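Long-range contacts in extracellular ligand-binding receptor (Desulfohalobium retbaense DSM 5692, PDB 5ERE), which binds 2-oxo-4-methylpentanoate (ketoleucine) through a leucine-binding-type module and cytosine through a tandem PAS sensor region, probably as a calcium-containing extracellular solute receptor: residues G93-L97 and N137-S141; T105-V110 and G302-Y308; A130-M134 and L184-E189. Numbering follows the deposited sequence.

Contact 1 (G93-L97 and N137-S141); sequences GSAAL and NLGSS. With COI (2-oxo-4-methylpentanoic acid), chain B; EDO (1,2-ethanediol), chain G.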
ATOM      1  N   GLY A  93      -3.475  12.101 -14.497  1.00 31.16           N
ATOM      2  CA  GLY A  93      -2.213  12.649 -13.981  1.00 35.67           C
ATOM      3  C   GLY A  93      -2.454  13.567 -12.784  1.00 38.35           C
ATOM      4  O   GLY A  93      -1.959  14.709 -12.718  1.00 38.16           O
ATOM      5  N   SER A  94      -3.234  13.083 -11.830  1.00 34.94           N
ATOM      6  CA  SER A  94      -3.726  13.939 -10.749  1.00 35.74           C
ATOM      7  C   SER A  94      -3.688  13.268  -9.376  1.00 37.19           C
ATOM      8  O   SER A  94      -4.738  13.121  -8.748  1.00 36.74           O
ATOM      9  CB  SER A  94      -5.172  14.377 -11.026  1.00 37.98           C
ATOM     10  OG  SER A  94      -5.299  15.237 -12.146  1.00 40.07           O
ATOM     11  N   ALA A  95      -2.514  12.878  -8.873  1.00 34.57           N
ATOM     12  CA  ALA A  95      -2.482  12.250  -7.528  1.00 36.98           C
ATOM     13  C   ALA A  95      -2.916  13.154  -6.333  1.00 39.45           C
ATOM     14  O   ALA A  95      -3.304  12.640  -5.286  1.00 38.60           O
ATOM     15  CB  ALA A  95      -1.126  11.721  -7.246  1.00 38.29           C
ATOM     16  N   ALA A  96      -2.811  14.474  -6.445  1.00 35.97           N
ATOM     17  CA  ALA A  96      -3.147  15.344  -5.289  1.00 36.05           C
ATOM     18  C   ALA A  96      -4.450  16.102  -5.546  1.00 40.87           C
ATOM     19  O   ALA A  96      -4.581  17.272  -5.236  1.00 57.49           O
ATOM     20  CB  ALA A  96      -1.990  16.335  -4.955  1.00 38.10           C
ATOM     21  N   LEU A  97      -5.430  15.405  -6.090  1.00 41.39           N
ATOM     22  CA  LEU A  97      -6.765  15.962  -6.252  1.00 39.46           C
ATOM     23  C   LEU A  97      -7.416  16.275  -4.895  1.00 47.71           C
ATOM     24  O   LEU A  97      -7.428  15.434  -3.991  1.00 45.54           O
ATOM     25  CB  LEU A  97      -7.649  14.987  -7.045  1.00 37.25           C
ATOM     26  CG  LEU A  97      -9.139  15.326  -7.088  1.00 39.65           C
ATOM     27  CD1 LEU A  97      -9.371  16.606  -7.873  1.00 40.00           C
ATOM     28  CD2 LEU A  97      -9.935  14.160  -7.695  1.00 44.84           C
ATOM     29  N   ASN A 137       0.562  21.935  -5.845  1.00 43.42           N
ATOM     30  CA  ASN A 137      -0.131  21.157  -4.829  1.00 45.07           C
ATOM     31  C   ASN A 137       0.278  19.656  -4.826  1.00 44.91           C
ATOM     32  O   ASN A 137       0.074  18.967  -3.832  1.00 44.20           O
ATOM     33  CB  ASN A 137      -1.659  21.313  -4.967  1.00 47.64           C
ATOM     34  CG  ASN A 137      -2.225  20.657  -6.252  1.00 49.91           C
ATOM     35  OD1 ASN A 137      -1.536  20.535  -7.251  1.00 42.33           O
ATOM     36  ND2 ASN A 137      -3.493  20.282  -6.222  1.00 50.66           N
ATOM     37  N   LEU A 138       0.894  19.147  -5.891  1.00 46.16           N
ATOM     38  CA  LEU A 138       1.421  17.789  -5.810  1.00 44.82           C
ATOM     39  C   LEU A 138       2.648  17.762  -4.894  1.00 41.30           C
ATOM     40  O   LEU A 138       2.752  16.910  -4.017  1.00 39.00           O
ATOM     41  CB  LEU A 138       1.787  17.225  -7.199  1.00 42.97           C
ATOM     42  CG  LEU A 138       2.343  15.784  -7.191  1.00 41.79           C
ATOM     43  CD1 LEU A 138       1.263  14.736  -6.914  1.00 40.51           C
ATOM     44  CD2 LEU A 138       3.043  15.428  -8.497  1.00 43.74           C
ATOM     45  N   GLY A 139       3.594  18.661  -5.130  1.00 45.75           N
ATOM     46  CA  GLY A 139       4.774  18.752  -4.282  1.00 51.25           C
ATOM     47  C   GLY A 139       4.387  18.968  -2.832  1.00 39.60           C
ATOM     48  O   GLY A 139       4.831  18.257  -1.930  1.00 46.45           O
ATOM     49  N   SER A 140       3.518  19.935  -2.602  1.00 49.40           N
ATOM     50  CA  SER A 140       3.215  20.327  -1.228  1.00 54.79           C
ATOM     51  C   SER A 140       2.461  19.193  -0.526  1.00 56.13           C
ATOM     52  O   SER A 140       2.637  18.949   0.664  1.00 50.93           O
ATOM     53  CB  SER A 140       2.417  21.631  -1.213  1.00 53.17           C
ATOM     54  OG  SER A 140       1.087  21.403  -1.628  1.00 60.62           O
ATOM     55  N   SER A 141       1.645  18.460  -1.269  1.00 48.47           N
ATOM     56  CA  SER A 141       0.926  17.350  -0.663  1.00 43.54           C
ATOM     57  C   SER A 141       1.879  16.235  -0.226  1.00 44.95           C
ATOM     58  O   SER A 141       1.736  15.680   0.862  1.00 46.50           O
ATOM     59  CB  SER A 141      -0.135  16.813  -1.638  1.00 47.16           C
ATOM     60  OG  SER A 141      -0.926  15.852  -0.994  1.00 55.08           O
TER
HETATM   61  C1  COI B 601       0.140  14.819 -10.719  1.00 36.97           C
HETATM   62  O1  COI B 601      -0.289  15.974 -10.455  1.00 37.44           O
HETATM   63  O2  COI B 601      -0.174  13.815 -10.032  1.00 38.38           O
HETATM   64  C2  COI B 601       0.999  14.646 -11.925  1.00 41.90           C
HETATM   65  O3  COI B 601       1.463  13.554 -12.194  1.00 38.78           O
HETATM   66  C3  COI B 601       1.203  15.882 -12.767  1.00 42.07           C
HETATM   67  C4  COI B 601       2.215  15.622 -13.825  1.00 50.08           C
HETATM   68  C5  COI B 601       1.950  16.599 -14.951  1.00 44.57           C
HETATM   69  C6  COI B 601       3.563  15.827 -13.148  1.00 45.60           C
HETATM   70  C1  EDO G 606      -5.184  11.876  -1.737  1.00 46.00           C
HETATM   71  O1  EDO G 606      -3.878  11.580  -1.223  1.00 51.06           O
HETATM   72  C2  EDO G 606      -5.071  13.186  -2.489  1.00 53.19           C
HETATM   73  O2  EDO G 606      -5.770  13.099  -3.734  1.00 58.48           O
HETATM   74  O   HOH W   1      -4.505  18.879  -3.203  1.00 48.06           O
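Asn137 begins the helix whose first turn faces the loop 93-97. Its ND2 lies 3.3 Å from Ala96 O, but the angle is too poor for a hydrogen bond, and the amide is instead bonded to Ser72 O. A water mends the gap, donating to Ala96 O at 2.6 Å and accepting weakly from Asn137 ND2 at 3.5 Å. An amide suits this partly exposed place because it can donate to a carbonyl and a water together. Leu138 comes next, directed sideways from its backbone, with its CD1 reaching 3.9 Å from Ala95 CB and 4.1 Å from Ala96 CB. Ala96, the most covered residue here, also sets its CB 3.8 Å from Leu138 CA; a larger side chain would hold loop and helix apart. Ser141 returns to the loop one helical turn after Asn137, its CB 3.8 Å from Ala96 CB. The loop can meet the helix this way because Ser94 to Leu97 form a type I turn, preceded by Gly93 at a positive phi (44°) that glycine adopts easily. The turn also leaves Ala95 N directed at the ligand, to whose O2 it donates at 2.8 Å; Leu138 CD1 packs 3.6 Å from the same oxygen. Ser72 and Arg210 add further hydrogen bonds to the ketoacid. Loop and helix thus meet directly beside the bound ligand, and both touch its carboxylate, the arrangement of the interlobe cleft of a type I periplasmic binding protein closed on its solute.

Contact 2 (T105-V110 and G302-Y308); sequences TIRLTV and GDASYPY. With EDO (1,2-ethanediol), chain G.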
ATOM      1  N   THR A 105     -16.319  14.564 -10.416  1.00 39.08           N
ATOM      2  CA  THR A 105     -14.961  14.244 -10.822  1.00 39.30           C
ATOM      3  C   THR A 105     -14.619  12.787 -10.592  1.00 40.61           C
ATOM      4  O   THR A 105     -14.534  12.309  -9.469  1.00 35.08           O
ATOM      5  CB  THR A 105     -13.887  15.104 -10.094  1.00 33.59           C
ATOM      6  OG1 THR A 105     -14.131  16.491 -10.355  1.00 39.06           O
ATOM      7  CG2 THR A 105     -12.497  14.726 -10.622  1.00 35.74           C
ATOM      8  N   ILE A 106     -14.392  12.087 -11.686  1.00 37.03           N
ATOM      9  CA  ILE A 106     -13.847  10.769 -11.612  1.00 36.81           C
ATOM     10  C   ILE A 106     -12.339  10.936 -11.746  1.00 30.60           C
ATOM     11  O   ILE A 106     -11.891  11.740 -12.533  1.00 33.03           O
ATOM     12  CB  ILE A 106     -14.398   9.871 -12.735  1.00 33.44           C
ATOM     13  CG1 ILE A 106     -15.870   9.522 -12.462  1.00 27.36           C
ATOM     14  CG2 ILE A 106     -13.538   8.599 -12.923  1.00 30.87           C
ATOM     15  CD1 ILE A 106     -16.096   8.537 -11.316  1.00 33.78           C
ATOM     16  N   ARG A 107     -11.586  10.165 -10.986  1.00 31.54           N
ATOM     17  CA  ARG A 107     -10.130  10.250 -11.037  1.00 32.85           C
ATOM     18  C   ARG A 107      -9.465   8.905 -11.338  1.00 29.04           C
ATOM     19  O   ARG A 107      -9.661   7.927 -10.619  1.00 32.55           O
ATOM     20  CB  ARG A 107      -9.591  10.786  -9.726  1.00 38.83           C
ATOM     21  CG  ARG A 107      -8.085  10.646  -9.688  1.00 39.38           C
ATOM     22  CD  ARG A 107      -7.470  11.426  -8.568  1.00 35.16           C
ATOM     23  NE  ARG A 107      -7.848  10.960  -7.241  1.00 43.50           N
ATOM     24  CZ  ARG A 107      -7.134  11.188  -6.144  1.00 44.71           C
ATOM     25  NH1 ARG A 107      -5.970  11.851  -6.228  1.00 41.36           N
ATOM     26  NH2 ARG A 107      -7.568  10.731  -4.968  1.00 36.83           N
ATOM     27  N   LEU A 108      -8.640   8.882 -12.375  1.00 33.43           N
ATOM     28  CA  LEU A 108      -7.942   7.671 -12.766  1.00 28.99           C
ATOM     29  C   LEU A 108      -6.581   7.504 -12.084  1.00 36.07           C
ATOM     30  O   LEU A 108      -5.993   6.438 -12.167  1.00 36.10           O
ATOM     31  CB  LEU A 108      -7.736   7.650 -14.283  1.00 36.56           C
ATOM     32  CG  LEU A 108      -8.845   6.963 -15.080  1.00 33.84           C
ATOM     33  CD1 LEU A 108      -9.969   7.878 -15.187  1.00 36.66           C
ATOM     34  CD2 LEU A 108      -8.340   6.588 -16.500  1.00 32.16           C
ATOM     35  N   THR A 109      -6.112   8.534 -11.389  1.00 32.10           N
ATOM     36  CA  THR A 109      -4.772   8.502 -10.758  1.00 35.28           C
ATOM     37  C   THR A 109      -4.887   8.104  -9.295  1.00 32.10           C
ATOM     38  O   THR A 109      -5.671   8.690  -8.546  1.00 36.10           O
ATOM     39  CB  THR A 109      -4.090   9.881 -10.863  1.00 32.49           C
ATOM     40  OG1 THR A 109      -4.223  10.393 -12.197  1.00 36.45           O
ATOM     41  CG2 THR A 109      -2.622   9.862 -10.410  1.00 29.31           C
ATOM     42  N   VAL A 110      -4.107   7.115  -8.886  1.00 28.12           N
ATOM     43  CA  VAL A 110      -4.004   6.750  -7.487  1.00 30.12           C
ATOM     44  C   VAL A 110      -3.447   7.930  -6.688  1.00 35.15           C
ATOM     45  O   VAL A 110      -2.499   8.594  -7.106  1.00 34.41           O
ATOM     46  CB  VAL A 110      -3.134   5.495  -7.280  1.00 41.85           C
ATOM     47  CG1 VAL A 110      -2.777   5.294  -5.805  1.00 33.20           C
ATOM     48  CG2 VAL A 110      -3.867   4.246  -7.781  1.00 35.98           C
ATOM     49  N   GLY A 302     -15.478   7.792  -6.488  1.00 36.33           N
ATOM     50  CA  GLY A 302     -14.968   8.060  -7.826  1.00 33.39           C
ATOM     51  C   GLY A 302     -13.454   8.009  -8.013  1.00 39.53           C
ATOM     52  O   GLY A 302     -12.940   8.520  -8.998  1.00 32.63           O
ATOM     53  N   ASP A 303     -12.751   7.348  -7.103  1.00 36.66           N
ATOM     54  CA  ASP A 303     -11.287   7.297  -7.128  1.00 39.01           C
ATOM     55  C   ASP A 303     -10.852   5.928  -7.570  1.00 35.80           C
ATOM     56  O   ASP A 303     -11.267   4.952  -6.947  1.00 34.29           O
ATOM     57  CB  ASP A 303     -10.687   7.548  -5.735  1.00 34.12           C
ATOM     58  CG  ASP A 303     -10.453   9.013  -5.423  1.00 48.58           C
ATOM     59  OD1 ASP A 303     -10.454   9.863  -6.330  1.00 45.57           O
ATOM     60  OD2 ASP A 303     -10.247   9.299  -4.230  1.00 55.58           O
ATOM     61  N   ALA A 304     -10.004   5.851  -8.597  1.00 38.02           N
ATOM     62  CA  ALA A 304      -9.412   4.586  -9.024  1.00 36.28           C
ATOM     63  C   ALA A 304      -8.443   4.028  -7.985  1.00 39.90           C
ATOM     64  O   ALA A 304      -7.808   4.769  -7.241  1.00 38.03           O
ATOM     65  CB  ALA A 304      -8.686   4.762 -10.358  1.00 36.84           C
ATOM     66  N   SER A 305      -8.290   2.711  -7.988  1.00 43.57           N
ATOM     67  CA  SER A 305      -7.260   2.053  -7.196  1.00 39.78           C
ATOM     68  C   SER A 305      -6.678   0.898  -8.019  1.00 35.27           C
ATOM     69  O   SER A 305      -7.408   0.158  -8.682  1.00 29.76           O
ATOM     70  CB  SER A 305      -7.858   1.564  -5.867  1.00 44.88           C
ATOM     71  OG  SER A 305      -7.057   0.585  -5.271  1.00 49.72           O
ATOM     72  N   TYR A 306      -5.358   0.762  -7.974  1.00 33.85           N
ATOM     73  CA  TYR A 306      -4.677  -0.359  -8.604  1.00 31.93           C
ATOM     74  C   TYR A 306      -3.287  -0.486  -7.962  1.00 38.57           C
ATOM     75  O   TYR A 306      -2.762   0.489  -7.403  1.00 33.24           O
ATOM     76  CB  TYR A 306      -4.566  -0.181 -10.109  1.00 33.78           C
ATOM     77  CG  TYR A 306      -4.295   1.213 -10.621  1.00 27.57           C
ATOM     78  CD1 TYR A 306      -5.335   2.066 -10.958  1.00 31.23           C
ATOM     79  CD2 TYR A 306      -2.990   1.661 -10.828  1.00 29.00           C
ATOM     80  CE1 TYR A 306      -5.114   3.308 -11.469  1.00 32.67           C
ATOM     81  CE2 TYR A 306      -2.749   2.939 -11.334  1.00 33.18           C
ATOM     82  CZ  TYR A 306      -3.819   3.762 -11.633  1.00 31.38           C
ATOM     83  OH  TYR A 306      -3.670   5.017 -12.175  1.00 28.46           O
ATOM     84  N   PRO A 307      -2.703  -1.680  -8.018  1.00 32.30           N
ATOM     85  CA  PRO A 307      -1.473  -1.846  -7.226  1.00 34.71           C
ATOM     86  C   PRO A 307      -0.233  -1.120  -7.793  1.00 32.22           C
ATOM     87  O   PRO A 307      -0.158  -0.812  -8.987  1.00 34.62           O
ATOM     88  CB  PRO A 307      -1.271  -3.365  -7.216  1.00 35.95           C
ATOM     89  CG  PRO A 307      -2.034  -3.871  -8.458  1.00 41.97           C
ATOM     90  CD  PRO A 307      -3.197  -2.959  -8.595  1.00 32.44           C
ATOM     91  N   TYR A 308       0.696  -0.817  -6.881  1.00 35.43           N
ATOM     92  CA  TYR A 308       1.986  -0.203  -7.169  1.00 32.37           C
ATOM     93  C   TYR A 308       3.105  -1.145  -6.720  1.00 29.97           C
ATOM     94  O   TYR A 308       2.923  -2.011  -5.824  1.00 29.78           O
ATOM     95  CB  TYR A 308       2.176   1.161  -6.428  1.00 32.39           C
ATOM     96  CG  TYR A 308       1.578   2.383  -7.083  1.00 27.87           C
ATOM     97  CD1 TYR A 308       0.285   2.376  -7.588  1.00 35.79           C
ATOM     98  CD2 TYR A 308       2.293   3.549  -7.181  1.00 29.81           C
ATOM     99  CE1 TYR A 308      -0.260   3.500  -8.178  1.00 29.51           C
ATOM    100  CE2 TYR A 308       1.767   4.667  -7.766  1.00 34.32           C
ATOM    101  CZ  TYR A 308       0.468   4.623  -8.279  1.00 36.36           C
ATOM    102  OH  TYR A 308      -0.083   5.710  -8.874  1.00 33.88           O
TER
HETATM  103  C1  EDO G 606      -5.184  11.876  -1.737  1.00 46.00           C
HETATM  104  O1  EDO G 606      -3.878  11.580  -1.223  1.00 51.06           O
HETATM  105  C2  EDO G 606      -5.071  13.186  -2.489  1.00 53.19           C
HETATM  106  O2  EDO G 606      -5.770  13.099  -3.734  1.00 58.48           O
HETATM  107  O   HOH W   2      -7.706   7.886  -6.943  1.00 45.96           O
HETATM  108  O   HOH W   3       0.250   7.994  -7.673  1.00 32.10           O
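This contact lies at the hinge of a type I periplasmic-binding-protein fold: 105-110 leads out of the five-stranded parallel sheet of one lobe, and 302-308 enters the strand that joins the sheet of the other. The two run nearly alike, 15° apart, and share a single backbone bridge in which Arg107 N donates to Gly302 O and Ala304 N to Arg107 O, both at 2.9 Å. Gly302 fits where no side chain could, since a CB would stand about 3.2 Å from Thr105 O and 3.3 Å from Ile106 CD1. Arg107 adds a two-pronged salt bridge, its NE 3.0 Å from Asp303 OD1 and its NH2 3.1 Å from Asp303 OD2. The planar guanidinium has donors to spare, so NH1 also reaches Ser94 O; Asp303 in turn has a second cation in Arg99. Val110 is the most deeply covered residue. Its CG2 makes a CH-pi contact over the face of Tyr306, 3.8 Å from the ring centroid and 6° off the normal, which suits a compact branched side chain. The hydroxyl of Tyr306 meanwhile donates to Leu108 O at 2.7 Å, so one tyrosine grips the 105-110 segment by ring and by hydroxyl. Beyond it Val110 CB lies 3.4 Å from Tyr308 OH, and a water closes the end, accepting from Tyr308 OH at 2.6 Å and donating to Val110 O at 2.9 Å.

Contact 3 (A130-M134 and L184-E189); sequences AVLAM and LISAGE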
ATOM      1  N   ALA A 130      15.835  13.973   3.001  1.00 51.81           N
ATOM      2  CA  ALA A 130      15.563  15.274   2.380  1.00 63.20           C
ATOM      3  C   ALA A 130      14.524  15.135   1.258  1.00 61.45           C
ATOM      4  O   ALA A 130      14.496  14.124   0.542  1.00 52.35           O
ATOM      5  CB  ALA A 130      16.851  15.894   1.844  1.00 59.70           C
ATOM      6  N   VAL A 131      13.663  16.147   1.138  1.00 58.10           N
ATOM      7  CA  VAL A 131      12.712  16.250   0.041  1.00 60.42           C
ATOM      8  C   VAL A 131      12.947  17.531  -0.756  1.00 63.34           C
ATOM      9  O   VAL A 131      13.006  18.617  -0.194  1.00 60.09           O
ATOM     10  CB  VAL A 131      11.250  16.247   0.546  1.00 53.11           C
ATOM     11  CG1 VAL A 131      10.220  16.019  -0.641  1.00 54.10           C
ATOM     12  CG2 VAL A 131      11.076  15.207   1.599  1.00 51.08           C
ATOM     13  N   LEU A 132      13.096  17.376  -2.066  1.00 54.41           N
ATOM     14  CA  LEU A 132      12.997  18.475  -3.015  1.00 48.13           C
ATOM     15  C   LEU A 132      11.766  18.259  -3.921  1.00 60.88           C
ATOM     16  O   LEU A 132      11.736  17.280  -4.694  1.00 44.18           O
ATOM     17  CB  LEU A 132      14.272  18.562  -3.851  1.00 55.14           C
ATOM     18  CG  LEU A 132      14.423  19.723  -4.845  1.00 57.36           C
ATOM     19  CD1 LEU A 132      14.126  21.087  -4.216  1.00 50.73           C
ATOM     20  CD2 LEU A 132      15.832  19.710  -5.405  1.00 54.50           C
ATOM     21  N   ALA A 133      10.768  19.149  -3.822  1.00 50.95           N
ATOM     22  CA  ALA A 133       9.484  18.946  -4.513  1.00 52.52           C
ATOM     23  C   ALA A 133       9.062  20.127  -5.383  1.00 58.81           C
ATOM     24  O   ALA A 133       9.249  21.294  -5.033  1.00 53.49           O
ATOM     25  CB  ALA A 133       8.391  18.657  -3.504  1.00 45.03           C
HETATM   26  N   MSE A 134       8.464  19.806  -6.516  1.00 46.87           N
HETATM   27  CA  MSE A 134       7.896  20.803  -7.410  1.00 44.84           C
HETATM   28  C   MSE A 134       6.971  21.694  -6.630  1.00 45.20           C
HETATM   29  O   MSE A 134       6.204  21.211  -5.802  1.00 43.83           O
HETATM   30  CB  MSE A 134       7.133  20.118  -8.592  1.00 48.93           C
HETATM   31  CG  MSE A 134       6.021  19.204  -8.170  1.00 51.55           C
HETATM   32 SE   MSE A 134       5.089  18.340  -9.771  0.80 49.81          SE
HETATM   33  CE  MSE A 134       6.542  17.232 -10.443  1.00 44.26           C
ATOM     34  N   LEU A 184      12.743  13.115  -4.475  1.00 53.27           N
ATOM     35  CA  LEU A 184      12.375  14.084  -5.497  1.00 48.46           C
ATOM     36  C   LEU A 184      10.915  13.979  -5.935  1.00 44.59           C
ATOM     37  O   LEU A 184      10.542  13.002  -6.584  1.00 40.75           O
ATOM     38  CB  LEU A 184      13.271  13.890  -6.695  1.00 45.47           C
ATOM     39  CG  LEU A 184      14.747  13.901  -6.295  1.00 46.10           C
ATOM     40  CD1 LEU A 184      15.531  13.595  -7.515  1.00 47.69           C
ATOM     41  CD2 LEU A 184      15.183  15.260  -5.680  1.00 46.54           C
ATOM     42  N   ILE A 185      10.088  14.974  -5.613  1.00 44.86           N
ATOM     43  CA  ILE A 185       8.727  14.975  -6.151  1.00 42.15           C
ATOM     44  C   ILE A 185       8.804  15.704  -7.506  1.00 43.55           C
ATOM     45  O   ILE A 185       8.583  16.904  -7.635  1.00 46.13           O
ATOM     46  CB  ILE A 185       7.688  15.608  -5.193  1.00 47.54           C
ATOM     47  CG1 ILE A 185       7.816  15.035  -3.771  1.00 49.93           C
ATOM     48  CG2 ILE A 185       6.282  15.350  -5.710  1.00 39.13           C
ATOM     49  CD1 ILE A 185       7.847  13.490  -3.682  1.00 51.07           C
ATOM     50  N   SER A 186       9.146  14.908  -8.511  1.00 41.97           N
ATOM     51  CA  SER A 186       9.578  15.363  -9.812  1.00 45.40           C
ATOM     52  C   SER A 186       9.099  14.414 -10.911  1.00 40.44           C
ATOM     53  O   SER A 186       8.994  13.196 -10.728  1.00 41.71           O
ATOM     54  CB  SER A 186      11.117  15.441  -9.895  1.00 46.41           C
ATOM     55  OG  SER A 186      11.700  16.054  -8.772  1.00 46.65           O
ATOM     56  N   ALA A 187       8.865  14.983 -12.078  1.00 40.11           N
ATOM     57  CA  ALA A 187       8.754  14.190 -13.285  1.00 42.83           C
ATOM     58  C   ALA A 187      10.131  14.184 -13.970  1.00 45.41           C
ATOM     59  O   ALA A 187      11.154  13.983 -13.301  1.00 43.64           O
ATOM     60  CB  ALA A 187       7.634  14.746 -14.196  1.00 34.96           C
ATOM     61  N   GLY A 188      10.184  14.398 -15.279  1.00 46.42           N
ATOM     62  CA  GLY A 188      11.429  14.192 -16.022  1.00 38.77           C
ATOM     63  C   GLY A 188      12.584  15.118 -15.610  1.00 46.69           C
ATOM     64  O   GLY A 188      13.744  14.780 -15.841  1.00 39.98           O
ATOM     65  N   GLU A 189      12.263  16.270 -15.015  1.00 47.21           N
ATOM     66  CA  GLU A 189      13.260  17.276 -14.637  1.00 49.29           C
ATOM     67  C   GLU A 189      14.206  16.712 -13.560  1.00 57.44           C
ATOM     68  O   GLU A 189      15.248  17.299 -13.252  1.00 55.42           O
ATOM     69  CB  GLU A 189      12.593  18.591 -14.132  1.00 38.58           C
ATOM     70  CG  GLU A 189      11.880  18.509 -12.769  1.00 48.04           C
ATOM     71  CD  GLU A 189      10.428  18.011 -12.881  1.00 43.19           C
ATOM     72  OE1 GLU A 189      10.078  17.532 -13.953  1.00 44.05           O
ATOM     73  OE2 GLU A 189       9.658  18.149 -11.900  1.00 41.35           O
TER
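Ile185 lies against Ala133, CB to CB 3.6 Å, and extends its CG1 to within 4.1 Å of Val131 CG1. These three form the face covered by helix 137-149, where the small Ala133 lets the branched isoleucine sit close. On the other face Leu132 CB packs 3.9 Å from Leu184 CD2, beneath Ile193 of helix 190-199. Between the faces the parallel strands are joined by Ile185 N donating to Leu132 O at 3.0 Å and Met134 N to Ile185 O at 3.1 Å. Ile185 also centres an inverse gamma turn, after which the chain leaves the strand. Met134, present as selenomethionine, is long and flexible enough to follow the departing chain: its CE lies 3.6 Å from Ser186 CA and 3.6 Å from Glu189 OE2, an oxygen hydrogen-bonded to the Tyr160 hydroxyl. Helix-covered parallel strands whose C-terminal ends face the ligand, with the Met134 side chain about 4 Å from it (nearest atoms), are characteristic of the Rossmann-like lobe of type I periplasmic binding proteins.

Overall arrangement
From the N terminus, four of the five strands of the first lobe's parallel sheet precede 93-97, where contact 1 reaches forward to 137-141 in the second lobe. The chain next passes 105-110, whose partner at 302-308 comes only near the end of the binding module, so contact 2 closes the longest loop. Contact 3 then joins 130-134 to 184-189 within the second lobe's sheet. Its span falls wholly between the segments of contact 2, whereas contact 1 crosses both others. Contact 1 is the physical link: Ser94 bonds to Thr109 and Arg107 of contact 2, while Gly139 packs on Ala133 and Ile185 of contact 3. Hinge, cleft and lobe core are thereby connected.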